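Kcn28 (Kitasatospora, PDB 6J31) is a GT-B-fold protein built from two Rossmann-like domains, and binds (2E,2'E)-3,3'-(1,2-phenylene)di(prop-2-enoic acid). Local coordinates at residues 2-7 against 390-395; 229-235 against 296-302. All blocks are in the same frame, centred on the assembly; numbering follows the deposited sequence.

Interaction 1: residues 2-7 against 390-395; sequences PRPGHI and IERQLP
In the N-terminal Rossmann-like half of this GT-B fold, the first strand is met by the last helix of the chain, and the lead-in Pro2-Pro4 lies against the tail that follows that helix. Leu394 reaches the first segment with both branches: its CD2 packs 4.0 Å from Ile7 CG1, while CD1 comes to 3.9 Å from Pro4 O and also touches the ring of Pro2. Its chain crosses that of Ile7 at about a right angle. The isoleucine directs CG1 and CD1 at the tail because CG1 stands opposite the carbonyl carbon (chi1 -64°), and CD1 then meets Ile390 CG2 at 4.1 Å. Branched aliphatic groups suit this inner end, where strand 103-107 adds Val103 and Leu105 and helix 22-30 lies on Ile390. As in other GT-B proteins, the C-terminal helix thus returns to the N-terminal domain, and here a type I turn runs from Glu391 to Leu394. Pro2, which is poorly ordered, crosses the extended Glu391 chain at about a right angle, with Pro2 CD 3.7 Å from Glu391 CD; its CG lies 3.9 Å from Glu391 CB. The carboxylate itself is engaged elsewhere, in a salt bridge with Arg31 and a hydrogen bond with His33, which probably stabilise its negative charge and help position its stem. At the exposed end of the contact the guanidinium of Arg3, also poorly ordered, places one face over the Pro395 carbonyl. Arg3 NH2 comes within 3.0 Å of Pro395 O, but the angle is too poor for a hydrogen bond.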
loop_
_atom_site.group_PDB
_atom_site.type_symbol
_atom_site.label_atom_id
_atom_site.label_comp_id
_atom_site.label_asym_id
_atom_site.label_seq_id
_atom_site.Cartn_x
_atom_site.Cartn_y
_atom_site.Cartn_z
ATOM N N PRO A 2 4.003 -0.967 29.120
ATOM C CA PRO A 2 3.006 -1.579 30.005
ATOM C C PRO A 2 3.236 -3.071 30.251
ATOM O O PRO A 2 4.234 -3.647 29.815
ATOM C CB PRO A 2 1.685 -1.361 29.253
ATOM C CG PRO A 2 2.078 -1.150 27.834
ATOM C CD PRO A 2 3.397 -0.450 27.881
ATOM N N ARG A 3 2.288 -3.674 30.968
ATOM C CA ARG A 3 2.241 -5.112 31.179
ATOM C C ARG A 3 2.065 -5.816 29.833
ATOM O O ARG A 3 1.695 -5.180 28.844
ATOM C CB ARG A 3 1.093 -5.465 32.138
ATOM C CG ARG A 3 1.065 -4.695 33.480
ATOM C CD ARG A 3 0.566 -3.248 33.322
ATOM N NE ARG A 3 -0.589 -2.912 34.150
ATOM C CZ ARG A 3 -1.829 -3.323 33.907
ATOM N NH1 ARG A 3 -2.819 -2.957 34.709
ATOM N NH2 ARG A 3 -2.079 -4.113 32.870
ATOM N N PRO A 4 2.359 -7.141 29.763
ATOM C CA PRO A 4 2.284 -7.861 28.477
ATOM C C PRO A 4 1.024 -7.582 27.672
ATOM O O PRO A 4 1.037 -6.722 26.786
ATOM C CB PRO A 4 2.357 -9.332 28.904
ATOM C CG PRO A 4 3.195 -9.302 30.130
ATOM C CD PRO A 4 2.938 -7.985 30.823
ATOM N N GLY A 5 -0.054 -8.310 27.916
ATOM C CA GLY A 5 -1.271 -8.016 27.193
ATOM C C GLY A 5 -1.335 -8.698 25.837
ATOM O O GLY A 5 -0.325 -9.049 25.229
ATOM N N HIS A 6 -2.558 -8.859 25.353
ATOM C CA HIS A 6 -2.834 -9.559 24.108
ATOM C C HIS A 6 -3.268 -8.546 23.055
ATOM O O HIS A 6 -4.290 -7.870 23.219
ATOM C CB HIS A 6 -3.907 -10.628 24.329
ATOM C CG HIS A 6 -4.328 -11.337 23.081
ATOM N ND1 HIS A 6 -5.492 -12.072 23.004
ATOM C CD2 HIS A 6 -3.749 -11.420 21.859
ATOM C CE1 HIS A 6 -5.611 -12.578 21.789
ATOM N NE2 HIS A 6 -4.569 -12.193 21.074
ATOM N N ILE A 7 -2.481 -8.440 21.985
ATOM C CA ILE A 7 -2.774 -7.575 20.847
ATOM C C ILE A 7 -3.164 -8.459 19.672
ATOM O O ILE A 7 -2.420 -9.377 19.311
ATOM C CB ILE A 7 -1.567 -6.696 20.478
ATOM C CG1 ILE A 7 -1.226 -5.728 21.611
ATOM C CG2 ILE A 7 -1.825 -5.946 19.181
ATOM C CD1 ILE A 7 0.096 -5.033 21.427
ATOM N N ILE A 390 0.007 2.318 20.214
ATOM C CA ILE A 390 -0.780 1.115 20.464
ATOM C C ILE A 390 -0.710 0.729 21.937
ATOM O O ILE A 390 -1.710 0.312 22.536
ATOM C CB ILE A 390 -0.302 -0.028 19.552
ATOM C CG1 ILE A 390 -0.647 0.278 18.094
ATOM C CG2 ILE A 390 -0.931 -1.348 19.973
ATOM C CD1 ILE A 390 0.220 -0.455 17.089
ATOM N N GLU A 391 0.469 0.852 22.543
ATOM C CA GLU A 391 0.612 0.504 23.950
ATOM C C GLU A 391 -0.201 1.414 24.865
ATOM O O GLU A 391 -0.548 0.994 25.972
ATOM C CB GLU A 391 2.090 0.512 24.338
ATOM C CG GLU A 391 2.814 -0.736 23.860
ATOM C CD GLU A 391 4.261 -0.796 24.296
ATOM O OE1 GLU A 391 4.902 0.269 24.429
ATOM O OE2 GLU A 391 4.748 -1.921 24.531
ATOM N N ARG A 392 -0.519 2.640 24.427
ATOM C CA ARG A 392 -1.378 3.522 25.218
ATOM C C ARG A 392 -2.774 2.941 25.379
ATOM O O ARG A 392 -3.480 3.278 26.337
ATOM C CB ARG A 392 -1.479 4.903 24.559
ATOM C CG ARG A 392 -0.218 5.755 24.597
ATOM C CD ARG A 392 0.044 6.409 25.951
ATOM N NE ARG A 392 -1.057 7.265 26.376
ATOM C CZ ARG A 392 -1.210 7.752 27.605
ATOM N NH1 ARG A 392 -0.328 7.477 28.558
ATOM N NH2 ARG A 392 -2.261 8.519 27.886
ATOM N N GLN A 393 -3.196 2.088 24.442
ATOM C CA GLN A 393 -4.500 1.444 24.505
ATOM C C GLN A 393 -4.511 0.200 25.383
ATOM O O GLN A 393 -5.593 -0.328 25.664
ATOM C CB GLN A 393 -4.969 1.070 23.097
ATOM C CG GLN A 393 -5.342 2.260 22.236
ATOM C CD GLN A 393 -6.332 3.172 22.921
ATOM O OE1 GLN A 393 -7.325 2.715 23.484
ATOM N NE2 GLN A 393 -6.056 4.472 22.894
ATOM N N LEU A 394 -3.347 -0.287 25.816
ATOM C CA LEU A 394 -3.304 -1.455 26.682
ATOM C C LEU A 394 -3.566 -1.067 28.135
ATOM O O LEU A 394 -3.217 0.035 28.565
ATOM C CB LEU A 394 -1.955 -2.154 26.570
ATOM C CG LEU A 394 -1.576 -2.613 25.164
ATOM C CD1 LEU A 394 -0.275 -3.385 25.189
ATOM C CD2 LEU A 394 -2.689 -3.454 24.557
ATOM N N PRO A 395 -4.183 -1.967 28.916
ATOM C CA PRO A 395 -4.494 -1.691 30.322
ATOM C C PRO A 395 -3.242 -1.596 31.188
ATOM O O PRO A 395 -2.181 -2.039 30.741
ATOM C CB PRO A 395 -5.347 -2.895 30.733
ATOM C CG PRO A 395 -4.937 -3.981 29.793
ATOM C CD PRO A 395 -4.692 -3.283 28.492
#

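Interaction 2: residues 229-235 against 296-302; sequences KVALVSL and ADVFVTH
Leu235 lays its CB over one face of the His302 imidazole, 3.5 Å from the ring centroid, a CH-pi contact in which the two side chains cross at about a right angle. His302 ND1 is hydrogen-bonded to Ala321 O, which helps fix the ring's rotation. Upstream, Phe299 and Leu232 lie side by side, with Leu232 CD2 3.8 Å from Phe299 CE1. The phenyl group swings anti to its own nitrogen (chi1 179°), bringing its edge to Leu232 O and Ser234 CB; helix 289-294 covers this side through Val292 and Leu293. These are the two central, parallel strands of the C-terminal Rossmann-like sheet, 229-234 beside 298-301, laddered by Leu232 N to Val298 O, Val300 N to Leu232 O (2.8 Å, 174° at the hydrogen) and Ser234 N to Val300 O. The other face carries small and beta-branched residues, Ala231 against Val298 and Val233 against Val300, which suit the close packing between the sheet and helix 243-253. Before the regular ladder begins, Asp297 brings its side chain back to the neighbouring strand: OD2 takes the Val230 N-H at 2.6 Å through its anti lone pair, while Asp297 N donates to Val230 O, also at 2.6 Å. Val298 N adds a weak bond to Val230 O at 3.4 Å, so two amides share one acceptor. Lys229 bends at chi2 (-110°) to run across this carboxylate, its NZ 4.6 Å from Asp297 OD1, and a water bridges that pair.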
loop_
_atom_site.group_PDB
_atom_site.type_symbol
_atom_site.label_atom_id
_atom_site.label_comp_id
_atom_site.label_asym_id
_atom_site.label_seq_id
_atom_site.Cartn_x
_atom_site.Cartn_y
_atom_site.Cartn_z
ATOM N N LYS A 229 24.852 5.552 -15.339
ATOM C CA LYS A 229 23.557 5.762 -14.711
ATOM C C LYS A 229 22.745 4.476 -14.777
ATOM O O LYS A 229 22.889 3.682 -15.710
ATOM C CB LYS A 229 22.792 6.913 -15.380
ATOM C CG LYS A 229 23.501 8.258 -15.285
ATOM C CD LYS A 229 22.785 9.226 -14.354
ATOM C CE LYS A 229 23.627 10.473 -14.111
ATOM N NZ LYS A 229 22.836 11.582 -13.507
ATOM N N VAL A 230 21.906 4.265 -13.763
ATOM C CA VAL A 230 21.108 3.052 -13.636
ATOM C C VAL A 230 19.637 3.433 -13.557
ATOM O O VAL A 230 19.260 4.318 -12.781
ATOM C CB VAL A 230 21.523 2.233 -12.400
ATOM C CG1 VAL A 230 20.515 1.130 -12.124
ATOM C CG2 VAL A 230 22.917 1.663 -12.591
ATOM N N ALA A 231 18.811 2.747 -14.337
ATOM C CA ALA A 231 17.368 2.915 -14.313
ATOM C C ALA A 231 16.704 1.600 -13.940
ATOM O O ALA A 231 17.108 0.536 -14.419
ATOM C CB ALA A 231 16.845 3.387 -15.665
ATOM N N LEU A 232 15.678 1.674 -13.097
ATOM C CA LEU A 232 14.871 0.516 -12.740
ATOM C C LEU A 232 13.444 0.745 -13.214
ATOM O O LEU A 232 12.843 1.778 -12.900
ATOM C CB LEU A 232 14.891 0.256 -11.230
ATOM C CG LEU A 232 13.866 -0.781 -10.752
ATOM C CD1 LEU A 232 14.164 -2.164 -11.333
ATOM C CD2 LEU A 232 13.789 -0.833 -9.235
ATOM N N VAL A 233 12.916 -0.200 -13.984
ATOM C CA VAL A 233 11.529 -0.171 -14.436
ATOM C C VAL A 233 10.807 -1.322 -13.754
ATOM O O VAL A 233 11.109 -2.495 -14.003
ATOM C CB VAL A 233 11.416 -0.278 -15.963
ATOM C CG1 VAL A 233 9.948 -0.334 -16.383
ATOM C CG2 VAL A 233 12.124 0.883 -16.632
ATOM N N SER A 234 9.852 -0.992 -12.887
ATOM C CA SER A 234 9.130 -2.012 -12.131
ATOM C C SER A 234 7.718 -1.498 -11.876
ATOM O O SER A 234 7.511 -0.651 -11.003
ATOM C CB SER A 234 9.845 -2.337 -10.826
ATOM O OG SER A 234 9.311 -3.507 -10.229
ATOM N N LEU A 235 6.757 -2.011 -12.636
ATOM C CA LEU A 235 5.360 -1.653 -12.418
ATOM C C LEU A 235 4.763 -2.695 -11.472
ATOM O O LEU A 235 3.989 -3.571 -11.851
ATOM C CB LEU A 235 4.626 -1.610 -13.750
ATOM C CG LEU A 235 5.311 -0.842 -14.884
ATOM C CD1 LEU A 235 4.439 -0.860 -16.123
ATOM C CD2 LEU A 235 5.623 0.589 -14.470
ATOM N N ALA A 296 20.207 3.070 -8.135
ATOM C CA ALA A 296 19.398 3.606 -9.219
ATOM C C ALA A 296 19.490 5.126 -9.308
ATOM O O ALA A 296 19.626 5.832 -8.303
ATOM C CB ALA A 296 17.938 3.188 -9.049
ATOM N N ASP A 297 19.397 5.627 -10.540
ATOM C CA ASP A 297 19.301 7.056 -10.794
ATOM C C ASP A 297 17.893 7.497 -11.167
ATOM O O ASP A 297 17.587 8.689 -11.063
ATOM C CB ASP A 297 20.280 7.458 -11.906
ATOM C CG ASP A 297 21.733 7.197 -11.527
ATOM O OD1 ASP A 297 22.292 7.992 -10.742
ATOM O OD2 ASP A 297 22.319 6.201 -12.004
ATOM N N VAL A 298 17.035 6.570 -11.591
ATOM C CA VAL A 298 15.629 6.855 -11.849
ATOM C C VAL A 298 14.850 5.565 -11.649
ATOM O O VAL A 298 15.394 4.465 -11.775
ATOM C CB VAL A 298 15.391 7.450 -13.259
ATOM C CG1 VAL A 298 15.503 6.381 -14.314
ATOM C CG2 VAL A 298 14.026 8.119 -13.330
ATOM N N PHE A 299 13.572 5.705 -11.306
ATOM C CA PHE A 299 12.705 4.583 -10.974
ATOM C C PHE A 299 11.377 4.783 -11.687
ATOM O O PHE A 299 10.702 5.792 -11.466
ATOM C CB PHE A 299 12.520 4.493 -9.453
ATOM C CG PHE A 299 11.614 3.384 -8.994
ATOM C CD1 PHE A 299 11.438 2.237 -9.746
ATOM C CD2 PHE A 299 10.945 3.490 -7.784
ATOM C CE1 PHE A 299 10.605 1.222 -9.306
ATOM C CE2 PHE A 299 10.113 2.480 -7.336
ATOM C CZ PHE A 299 9.942 1.345 -8.096
ATOM N N VAL A 300 11.010 3.843 -12.553
ATOM C CA VAL A 300 9.741 3.897 -13.272
ATOM C C VAL A 300 8.778 2.907 -12.627
ATOM O O VAL A 300 9.033 1.697 -12.626
ATOM C CB VAL A 300 9.921 3.591 -14.767
ATOM C CG1 VAL A 300 8.602 3.789 -15.498
ATOM C CG2 VAL A 300 11.017 4.455 -15.366
ATOM N N THR A 301 7.671 3.416 -12.084
ATOM C CA THR A 301 6.729 2.614 -11.315
ATOM C C THR A 301 5.306 3.024 -11.674
ATOM O O THR A 301 5.078 4.071 -12.285
ATOM C CB THR A 301 6.958 2.771 -9.803
ATOM O OG1 THR A 301 5.926 2.088 -9.079
ATOM C CG2 THR A 301 6.956 4.245 -9.415
ATOM N N HIS A 302 4.339 2.176 -11.296
ATOM C CA HIS A 302 2.933 2.544 -11.456
ATOM C C HIS A 302 2.521 3.683 -10.533
ATOM O O HIS A 302 1.525 4.357 -10.812
ATOM C CB HIS A 302 2.000 1.357 -11.179
ATOM C CG HIS A 302 1.734 0.485 -12.370
ATOM N ND1 HIS A 302 1.395 0.987 -13.610
ATOM C CD2 HIS A 302 1.698 -0.863 -12.489
ATOM C CE1 HIS A 302 1.203 -0.015 -14.451
ATOM N NE2 HIS A 302 1.379 -1.149 -13.795
HETATM O O HOH W 1 21.977 10.813 -11.084
#

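Overall arrangement
Interactions 1 and 2 belong to the two different halves of the GT-B architecture, on opposite sides of the chain's centre: their centres are 42 Å apart and their nearest atoms about 27 Å. In sequence, 229-235 and 296-302 both fall between the termini that interaction 1 brings together, so the chain builds the second domain and then comes back to the first. Interaction 2 is buried in the middle of a sheet, whereas interaction 1 is partly buried and reaches the surface. The pocket of the bound BG9 is lined by His17, Phe81, Val108, Leu109 and Thr130, together with Asn325; in interaction 2 the side chain of His302 is about 13 Å from the bound BG9.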